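Local structure of uronate isomerase (Caulobacter crescentus, 2Q01) at residues W48-L62 and I145-L159. The protein catalyses the interconversion of D-glucuronate with D-fructuronate and of D-galacturonate with D-tagaturonate in pentose and glucuronate metabolism. Numbering follows the deposited sequence.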
ATOM      1  N   TRP B  48      25.876 -20.369  23.039  1.00 46.98           N
ATOM      2  CA  TRP B  48      27.035 -20.126  22.177  1.00 44.61           C
ATOM      3  C   TRP B  48      28.117 -19.317  22.884  1.00 45.72           C
ATOM      4  O   TRP B  48      29.302 -19.562  22.688  1.00 52.85           O
ATOM      5  CB  TRP B  48      26.629 -19.397  20.892  1.00 40.44           C
ATOM      6  CG  TRP B  48      25.767 -20.188  19.939  1.00 42.35           C
ATOM      7  CD1 TRP B  48      25.619 -21.549  19.886  1.00 39.08           C
ATOM      8  CD2 TRP B  48      24.968 -19.658  18.873  1.00 43.15           C
ATOM      9  NE1 TRP B  48      24.766 -21.894  18.864  1.00 38.40           N
ATOM     10  CE2 TRP B  48      24.354 -20.754  18.225  1.00 37.82           C
ATOM     11  CE3 TRP B  48      24.706 -18.359  18.405  1.00 46.82           C
ATOM     12  CZ2 TRP B  48      23.483 -20.592  17.138  1.00 56.26           C
ATOM     13  CZ3 TRP B  48      23.842 -18.198  17.322  1.00 51.42           C
ATOM     14  CH2 TRP B  48      23.242 -19.310  16.702  1.00 52.32           C
ATOM     15  N   PHE B  49      27.700 -18.369  23.717  1.00 45.08           N
ATOM     16  CA  PHE B  49      28.631 -17.495  24.423  1.00 48.47           C
ATOM     17  C   PHE B  49      28.974 -17.996  25.823  1.00 49.90           C
ATOM     18  O   PHE B  49      29.982 -17.583  26.397  1.00 53.44           O
ATOM     19  CB  PHE B  49      28.091 -16.060  24.468  1.00 43.91           C
ATOM     20  CG  PHE B  49      27.647 -15.550  23.131  1.00 50.61           C
ATOM     21  CD1 PHE B  49      26.297 -15.513  22.800  1.00 39.56           C
ATOM     22  CD2 PHE B  49      28.583 -15.143  22.184  1.00 50.08           C
ATOM     23  CE1 PHE B  49      25.885 -15.060  21.553  1.00 54.17           C
ATOM     24  CE2 PHE B  49      28.179 -14.690  20.936  1.00 44.77           C
ATOM     25  CZ  PHE B  49      26.829 -14.649  20.620  1.00 37.08           C
ATOM     26  N   ALA B  50      28.144 -18.882  26.367  1.00 47.48           N
ATOM     27  CA  ALA B  50      28.397 -19.437  27.691  1.00 45.86           C
ATOM     28  C   ALA B  50      29.423 -20.561  27.618  1.00 53.60           C
ATOM     29  O   ALA B  50      30.300 -20.666  28.481  1.00 60.49           O
ATOM     30  CB  ALA B  50      27.104 -19.919  28.340  1.00 49.30           C
ATOM     31  N   THR B  51      29.314 -21.394  26.584  1.00 55.44           N
ATOM     32  CA  THR B  51      30.255 -22.495  26.386  1.00 56.34           C
ATOM     33  C   THR B  51      31.469 -22.062  25.568  1.00 54.74           C
ATOM     34  O   THR B  51      32.571 -22.566  25.783  1.00 58.03           O
ATOM     35  CB  THR B  51      29.594 -23.732  25.716  1.00 53.69           C
ATOM     36  OG1 THR B  51      29.240 -23.428  24.359  1.00 65.18           O
ATOM     37  CG2 THR B  51      28.354 -24.177  26.488  1.00 68.52           C
ATOM     38  N   ASN B  52      31.246 -21.120  24.650  1.00 52.81           N
ATOM     39  CA  ASN B  52      32.230 -20.664  23.652  1.00 48.38           C
ATOM     40  C   ASN B  52      32.808 -21.781  22.775  1.00 51.87           C
ATOM     41  O   ASN B  52      33.987 -21.774  22.421  1.00 57.77           O
ATOM     42  CB  ASN B  52      33.327 -19.792  24.279  1.00 47.78           C
ATOM     43  CG  ASN B  52      33.942 -18.822  23.283  1.00 55.93           C
ATOM     44  OD1 ASN B  52      33.274 -18.335  22.370  1.00 60.33           O
ATOM     45  ND2 ASN B  52      35.221 -18.532  23.460  1.00 52.99           N
ATOM     46  N   ALA B  53      31.951 -22.737  22.428  1.00 52.58           N
ATOM     47  CA  ALA B  53      32.314 -23.833  21.544  1.00 50.33           C
ATOM     48  C   ALA B  53      32.303 -23.336  20.102  1.00 51.75           C
ATOM     49  O   ALA B  53      31.462 -22.511  19.749  1.00 58.65           O
ATOM     50  CB  ALA B  53      31.338 -24.985  21.723  1.00 56.85           C
ATOM     51  N   PRO B  54      33.235 -23.829  19.262  1.00 54.74           N
ATOM     52  CA  PRO B  54      33.252 -23.410  17.858  1.00 53.57           C
ATOM     53  C   PRO B  54      32.080 -23.967  17.054  1.00 54.18           C
ATOM     54  O   PRO B  54      31.541 -25.022  17.388  1.00 60.24           O
ATOM     55  CB  PRO B  54      34.561 -24.009  17.323  1.00 51.80           C
ATOM     56  CG  PRO B  54      35.333 -24.445  18.522  1.00 49.89           C
ATOM     57  CD  PRO B  54      34.322 -24.779  19.556  1.00 52.22           C
ATOM     58  N   PHE B  55      31.691 -23.248  16.004  1.00 55.53           N
ATOM     59  CA  PHE B  55      30.753 -23.766  15.010  1.00 61.12           C
ATOM     60  C   PHE B  55      31.471 -24.804  14.140  1.00 64.90           C
ATOM     61  O   PHE B  55      32.708 -24.819  14.073  1.00 66.90           O
ATOM     62  CB  PHE B  55      30.188 -22.629  14.151  1.00 59.94           C
ATOM     63  CG  PHE B  55      29.566 -21.508  14.949  1.00 61.54           C
ATOM     64  CD1 PHE B  55      28.277 -21.630  15.466  1.00 71.48           C
ATOM     65  CD2 PHE B  55      30.267 -20.323  15.174  1.00 59.83           C
ATOM     66  CE1 PHE B  55      27.696 -20.590  16.202  1.00 67.89           C
ATOM     67  CE2 PHE B  55      29.696 -19.278  15.910  1.00 56.35           C
ATOM     68  CZ  PHE B  55      28.409 -19.413  16.423  1.00 59.37           C
ATOM     69  N   GLN B  56      30.712 -25.674  13.481  1.00 63.18           N
ATOM     70  CA  GLN B  56      31.327 -26.804  12.778  1.00 68.97           C
ATOM     71  C   GLN B  56      31.413 -26.699  11.248  1.00 65.86           C
ATOM     72  O   GLN B  56      32.484 -26.911  10.679  1.00 67.51           O
ATOM     73  CB  GLN B  56      30.703 -28.140  13.214  1.00 68.62           C
ATOM     74  CG  GLN B  56      29.186 -28.140  13.339  1.00 83.36           C
ATOM     75  CD  GLN B  56      28.624 -29.528  13.593  1.00 92.67           C
ATOM     76  OE1 GLN B  56      28.162 -29.830  14.694  1.00100.07           O
ATOM     77  NE2 GLN B  56      28.668 -30.381  12.575  1.00 82.78           N
ATOM     78  N   ASP B  57      30.301 -26.365  10.594  1.00 66.12           N
ATOM     79  CA  ASP B  57      30.212 -26.386   9.131  1.00 64.08           C
ATOM     80  C   ASP B  57      29.808 -25.041   8.552  1.00 61.05           C
ATOM     81  O   ASP B  57      29.272 -24.189   9.255  1.00 66.50           O
ATOM     82  CB  ASP B  57      29.174 -27.422   8.670  1.00 69.51           C
ATOM     83  CG  ASP B  57      29.590 -28.852   8.953  1.00 86.62           C
ATOM     84  OD1 ASP B  57      30.808 -29.138   8.996  1.00101.90           O
ATOM     85  OD2 ASP B  57      28.685 -29.700   9.118  1.00 96.31           O
ATOM     86  N   ALA B  58      30.049 -24.874   7.254  1.00 57.34           N
ATOM     87  CA  ALA B  58      29.467 -23.780   6.483  1.00 55.41           C
ATOM     88  C   ALA B  58      27.959 -23.988   6.375  1.00 60.41           C
ATOM     89  O   ALA B  58      27.191 -23.027   6.360  1.00 63.20           O
ATOM     90  CB  ALA B  58      30.085 -23.726   5.102  1.00 52.06           C
ATOM     91  N   THR B  59      27.551 -25.253   6.304  1.00 61.45           N
ATOM     92  CA  THR B  59      26.147 -25.635   6.240  1.00 61.13           C
ATOM     93  C   THR B  59      25.437 -25.411   7.581  1.00 62.13           C
ATOM     94  O   THR B  59      24.372 -24.791   7.625  1.00 61.67           O
ATOM     95  CB  THR B  59      26.011 -27.094   5.764  1.00 59.70           C
ATOM     96  OG1 THR B  59      26.555 -27.198   4.444  1.00 61.16           O
ATOM     97  CG2 THR B  59      24.554 -27.541   5.738  1.00 61.54           C
ATOM     98  N   ASP B  60      26.043 -25.884   8.667  1.00 62.37           N
ATOM     99  CA  ASP B  60      25.456 -25.754  10.004  1.00 64.88           C
ATOM    100  C   ASP B  60      25.352 -24.325  10.531  1.00 61.76           C
ATOM    101  O   ASP B  60      24.541 -24.048  11.411  1.00 64.52           O
ATOM    102  CB  ASP B  60      26.202 -26.630  11.011  1.00 65.80           C
ATOM    103  CG  ASP B  60      25.480 -27.930  11.287  1.00 87.89           C
ATOM    104  OD1 ASP B  60      25.132 -28.169  12.464  1.00 97.85           O
ATOM    105  OD2 ASP B  60      25.243 -28.703  10.330  1.00 98.23           O
ATOM    106  N   LEU B  61      26.163 -23.426   9.984  1.00 62.93           N
ATOM    107  CA  LEU B  61      26.195 -22.043  10.436  1.00 62.32           C
ATOM    108  C   LEU B  61      25.346 -21.127   9.552  1.00 63.53           C
ATOM    109  O   LEU B  61      24.628 -20.253  10.055  1.00 61.73           O
ATOM    110  CB  LEU B  61      27.647 -21.549  10.498  1.00 61.63           C
ATOM    111  CG  LEU B  61      27.947 -20.095  10.869  1.00 65.35           C
ATOM    112  CD1 LEU B  61      27.686 -19.826  12.339  1.00 65.92           C
ATOM    113  CD2 LEU B  61      29.375 -19.753  10.512  1.00 60.49           C
ATOM    114  N   LEU B  62      25.425 -21.336   8.241  1.00 60.28           N
ATOM    115  CA  LEU B  62      24.811 -20.415   7.286  1.00 58.63           C
ATOM    116  C   LEU B  62      23.550 -20.961   6.627  1.00 56.69           C
ATOM    117  O   LEU B  62      22.576 -20.232   6.460  1.00 56.64           O
ATOM    118  CB  LEU B  62      25.823 -19.990   6.211  1.00 55.68           C
ATOM    119  CG  LEU B  62      27.072 -19.221   6.661  1.00 56.56           C
ATOM    120  CD1 LEU B  62      28.183 -19.373   5.640  1.00 47.45           C
ATOM    121  CD2 LEU B  62      26.768 -17.746   6.916  1.00 55.54           C
ATOM    122  N   ILE B 145      35.658 -21.948   4.817  1.00 59.95           N
ATOM    123  CA  ILE B 145      34.815 -21.488   5.927  1.00 55.23           C
ATOM    124  C   ILE B 145      34.974 -22.437   7.117  1.00 56.19           C
ATOM    125  O   ILE B 145      35.180 -21.996   8.248  1.00 61.20           O
ATOM    126  CB  ILE B 145      33.322 -21.373   5.514  1.00 52.21           C
ATOM    127  CG1 ILE B 145      33.111 -20.183   4.572  1.00 54.63           C
ATOM    128  CG2 ILE B 145      32.417 -21.221   6.739  1.00 53.65           C
ATOM    129  CD1 ILE B 145      31.770 -20.195   3.825  1.00 49.07           C
ATOM    130  N   THR B 146      34.893 -23.738   6.842  1.00 56.00           N
ATOM    131  CA  THR B 146      35.049 -24.787   7.850  1.00 58.67           C
ATOM    132  C   THR B 146      36.403 -24.704   8.568  1.00 61.52           C
ATOM    133  O   THR B 146      36.457 -24.784   9.798  1.00 61.06           O
ATOM    134  CB  THR B 146      34.848 -26.184   7.215  1.00 58.60           C
ATOM    135  OG1 THR B 146      33.602 -26.206   6.506  1.00 45.23           O
ATOM    136  CG2 THR B 146      34.848 -27.280   8.271  1.00 57.28           C
ATOM    137  N   ALA B 147      37.478 -24.515   7.796  1.00 62.69           N
ATOM    138  CA  ALA B 147      38.823 -24.337   8.355  1.00 64.04           C
ATOM    139  C   ALA B 147      38.920 -23.090   9.224  1.00 63.61           C
ATOM    140  O   ALA B 147      39.572 -23.115  10.273  1.00 69.60           O
ATOM    141  CB  ALA B 147      39.869 -24.288   7.254  1.00 67.61           C
ATOM    142  N   ALA B 148      38.265 -22.016   8.778  1.00 54.96           N
ATOM    143  CA  ALA B 148      38.207 -20.754   9.520  1.00 44.81           C
ATOM    144  C   ALA B 148      37.451 -20.893  10.839  1.00 46.95           C
ATOM    145  O   ALA B 148      37.819 -20.262  11.825  1.00 50.00           O
ATOM    146  CB  ALA B 148      37.589 -19.651   8.664  1.00 39.35           C
ATOM    147  N   LEU B 149      36.416 -21.735  10.857  1.00 49.68           N
ATOM    148  CA  LEU B 149      35.599 -21.950  12.057  1.00 50.15           C
ATOM    149  C   LEU B 149      36.335 -22.670  13.179  1.00 54.61           C
ATOM    150  O   LEU B 149      35.958 -22.553  14.347  1.00 50.69           O
ATOM    151  CB  LEU B 149      34.314 -22.703  11.712  1.00 50.83           C
ATOM    152  CG  LEU B 149      33.253 -21.923  10.935  1.00 53.04           C
ATOM    153  CD1 LEU B 149      32.080 -22.824  10.633  1.00 49.78           C
ATOM    154  CD2 LEU B 149      32.806 -20.689  11.701  1.00 50.94           C
ATOM    155  N   ALA B 150      37.383 -23.406  12.816  1.00 64.24           N
ATOM    156  CA  ALA B 150      38.233 -24.095  13.789  1.00 68.77           C
ATOM    157  C   ALA B 150      39.193 -23.148  14.519  1.00 70.02           C
ATOM    158  O   ALA B 150      39.654 -23.464  15.620  1.00 76.58           O
ATOM    159  CB  ALA B 150      39.004 -25.226  13.117  1.00 69.61           C
ATOM    160  N   THR B 151      39.478 -21.996  13.909  1.00 67.44           N
ATOM    161  CA  THR B 151      40.419 -21.014  14.463  1.00 66.56           C
ATOM    162  C   THR B 151      39.855 -20.292  15.691  1.00 70.37           C
ATOM    163  O   THR B 151      38.642 -20.291  15.918  1.00 74.64           O
ATOM    164  CB  THR B 151      40.871 -19.962  13.402  1.00 67.51           C
ATOM    165  OG1 THR B 151      39.809 -19.035  13.143  1.00 72.32           O
ATOM    166  CG2 THR B 151      41.295 -20.626  12.093  1.00 57.16           C
ATOM    167  N   ASP B 152      40.748 -19.676  16.467  1.00 72.46           N
ATOM    168  CA  ASP B 152      40.381 -18.952  17.690  1.00 72.58           C
ATOM    169  C   ASP B 152      39.676 -17.623  17.412  1.00 68.37           C
ATOM    170  O   ASP B 152      39.015 -17.068  18.295  1.00 68.59           O
ATOM    171  CB  ASP B 152      41.621 -18.701  18.561  1.00 76.46           C
ATOM    172  CG  ASP B 152      42.223 -19.983  19.127  1.00 93.42           C
ATOM    173  OD1 ASP B 152      41.474 -20.954  19.376  1.00 99.24           O
ATOM    174  OD2 ASP B 152      43.456 -20.011  19.332  1.00 97.26           O
ATOM    175  N   ALA B 153      39.821 -17.121  16.188  1.00 59.34           N
ATOM    176  CA  ALA B 153      39.254 -15.830  15.794  1.00 63.47           C
ATOM    177  C   ALA B 153      37.771 -15.920  15.431  1.00 57.96           C
ATOM    178  O   ALA B 153      37.094 -14.897  15.281  1.00 58.79           O
ATOM    179  CB  ALA B 153      40.055 -15.233  14.638  1.00 64.86           C
ATOM    180  N   PHE B 154      37.279 -17.149  15.289  1.00 56.64           N
ATOM    181  CA  PHE B 154      35.886 -17.405  14.940  1.00 47.70           C
ATOM    182  C   PHE B 154      35.121 -18.128  16.060  1.00 42.88           C
ATOM    183  O   PHE B 154      34.082 -18.740  15.822  1.00 45.78           O
ATOM    184  CB  PHE B 154      35.798 -18.163  13.613  1.00 40.70           C
ATOM    185  CG  PHE B 154      36.080 -17.307  12.404  1.00 52.06           C
ATOM    186  CD1 PHE B 154      37.392 -17.029  12.011  1.00 52.19           C
ATOM    187  CD2 PHE B 154      35.035 -16.783  11.652  1.00 52.46           C
ATOM    188  CE1 PHE B 154      37.653 -16.239  10.890  1.00 51.46           C
ATOM    189  CE2 PHE B 154      35.286 -15.986  10.534  1.00 50.72           C
ATOM    190  CZ  PHE B 154      36.597 -15.720  10.147  1.00 42.82           C
ATOM    191  N   ARG B 155      35.650 -18.052  17.277  1.00 32.73           N
ATOM    192  CA  ARG B 155      34.921 -18.459  18.466  1.00 39.91           C
ATOM    193  C   ARG B 155      33.845 -17.404  18.692  1.00 45.09           C
ATOM    194  O   ARG B 155      34.094 -16.221  18.445  1.00 50.52           O
ATOM    195  CB  ARG B 155      35.854 -18.530  19.684  1.00 40.71           C
ATOM    196  CG  ARG B 155      37.016 -19.500  19.551  1.00 50.31           C
ATOM    197  CD  ARG B 155      36.540 -20.939  19.431  1.00 72.20           C
ATOM    198  NE  ARG B 155      36.370 -21.567  20.739  1.00 75.91           N
ATOM    199  CZ  ARG B 155      37.188 -22.488  21.238  1.00 65.05           C
ATOM    200  NH1 ARG B 155      38.234 -22.901  20.537  1.00 58.32           N
ATOM    201  NH2 ARG B 155      36.958 -23.000  22.438  1.00 70.24           N
ATOM    202  N   PRO B 156      32.638 -17.827  19.118  1.00 48.54           N
ATOM    203  CA  PRO B 156      31.505 -16.925  19.384  1.00 45.18           C
ATOM    204  C   PRO B 156      31.840 -15.642  20.152  1.00 43.21           C
ATOM    205  O   PRO B 156      31.438 -14.557  19.719  1.00 54.45           O
ATOM    206  CB  PRO B 156      30.549 -17.805  20.187  1.00 34.06           C
ATOM    207  CG  PRO B 156      30.793 -19.173  19.643  1.00 34.35           C
ATOM    208  CD  PRO B 156      32.261 -19.244  19.315  1.00 35.18           C
ATOM    209  N   ARG B 157      32.572 -15.767  21.257  1.00 39.48           N
ATOM    210  CA  ARG B 157      32.991 -14.613  22.061  1.00 40.31           C
ATOM    211  C   ARG B 157      33.969 -13.705  21.315  1.00 43.59           C
ATOM    212  O   ARG B 157      33.886 -12.479  21.416  1.00 44.05           O
ATOM    213  CB  ARG B 157      33.638 -15.069  23.368  1.00 35.94           C
ATOM    214  CG  ARG B 157      32.678 -15.639  24.392  1.00 47.32           C
ATOM    215  CD  ARG B 157      33.415 -15.986  25.682  1.00 32.66           C
ATOM    216  NE  ARG B 157      32.514 -16.552  26.677  1.00 50.42           N
ATOM    217  CZ  ARG B 157      32.896 -17.049  27.848  1.00 52.36           C
ATOM    218  NH1 ARG B 157      34.177 -17.060  28.188  1.00 52.82           N
ATOM    219  NH2 ARG B 157      31.991 -17.535  28.684  1.00 65.21           N
ATOM    220  N   ALA B 158      34.890 -14.316  20.572  1.00 43.92           N
ATOM    221  CA  ALA B 158      35.888 -13.585  19.793  1.00 46.56           C
ATOM    222  C   ALA B 158      35.247 -12.806  18.648  1.00 45.63           C
ATOM    223  O   ALA B 158      35.678 -11.696  18.331  1.00 58.46           O
ATOM    224  CB  ALA B 158      36.943 -14.537  19.261  1.00 50.21           C
ATOM    225  N   LEU B 159      34.220 -13.397  18.043  1.00 44.09           N
ATOM    226  CA  LEU B 159      33.454 -12.762  16.972  1.00 38.78           C
ATOM    227  C   LEU B 159      32.582 -11.626  17.495  1.00 48.60           C
ATOM    228  O   LEU B 159      32.441 -10.601  16.834  1.00 56.07           O
ATOM    229  CB  LEU B 159      32.583 -13.798  16.264  1.00 32.50           C
ATOM    230  CG  LEU B 159      33.232 -14.700  15.215  1.00 31.99           C
ATOM    231  CD1 LEU B 159      32.334 -15.894  14.914  1.00 29.26           C
ATOM    232  CD2 LEU B 159      33.532 -13.931  13.944  1.00 35.91           C
TER
HETATM  233  O   HOH W   1      33.641 -21.227  14.978  1.00 56.86           O
HETATM  234  O   HOH W   2      35.336 -26.302  11.526  1.00 45.67           O
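N52 and R157 bond to each other across 48-62 and 145-159. N52 leaves the end of helix 47-51 with positive phi (56°), and its CG, anti to the backbone N (chi1 -154°), carries OD1 to the start of helix 156-162. There R157 N donates to N52 OD1 at 2.9 Å; the bond is nearly straight (171°), although the donor stands tilted from the amide plane. The R157 side chain, extended from CG to NE, returns past N52, whose CB lies over one face of the guanidinium. R157 NE then reaches F49 O at 2.7 Å, in the carbonyl plane, and NH2 adds a weak bond to the same oxygen.

R155, at the N-cap position of helix 156-162, behaves differently. Bends at chi2 and chi3 fold its chain back, bringing R155 NE 2.9 Å from N52 O, with NH2 giving a second, weak bond. P54 CG sits over one face of this guanidinium, 3.6 Å above its plane and offset toward its rim. Between the two arginines the P156 ring wedges against backbone carbonyls, its CB 3.3 Å from W48 O, and slides past F55, which points the opposite way.

Beyond F55 methyl groups meet both one another and backbone carbonyls. L149 inserts CD1 against D57 O, and CD2 at 3.7 Å from L61 CD2. I145 packs on A58 and meets L62 tip to tip. One water accepts from F55 N and donates to L149 O and F154 O; another joins Q56 O to T146 O.

Helices 47-51 and 58-63 thus pack against 138-149 and 156-162, the last leading to strand 165-169 of a parallel sheet in this TIM-barrel-clan enzyme. The guanidinium groups take the backbone oxygens F49 O and N52 O, whose partial negative charge at the C-terminal end of helix 47-51 would probably favour both cations, while R157 N takes the amide oxygen of N52.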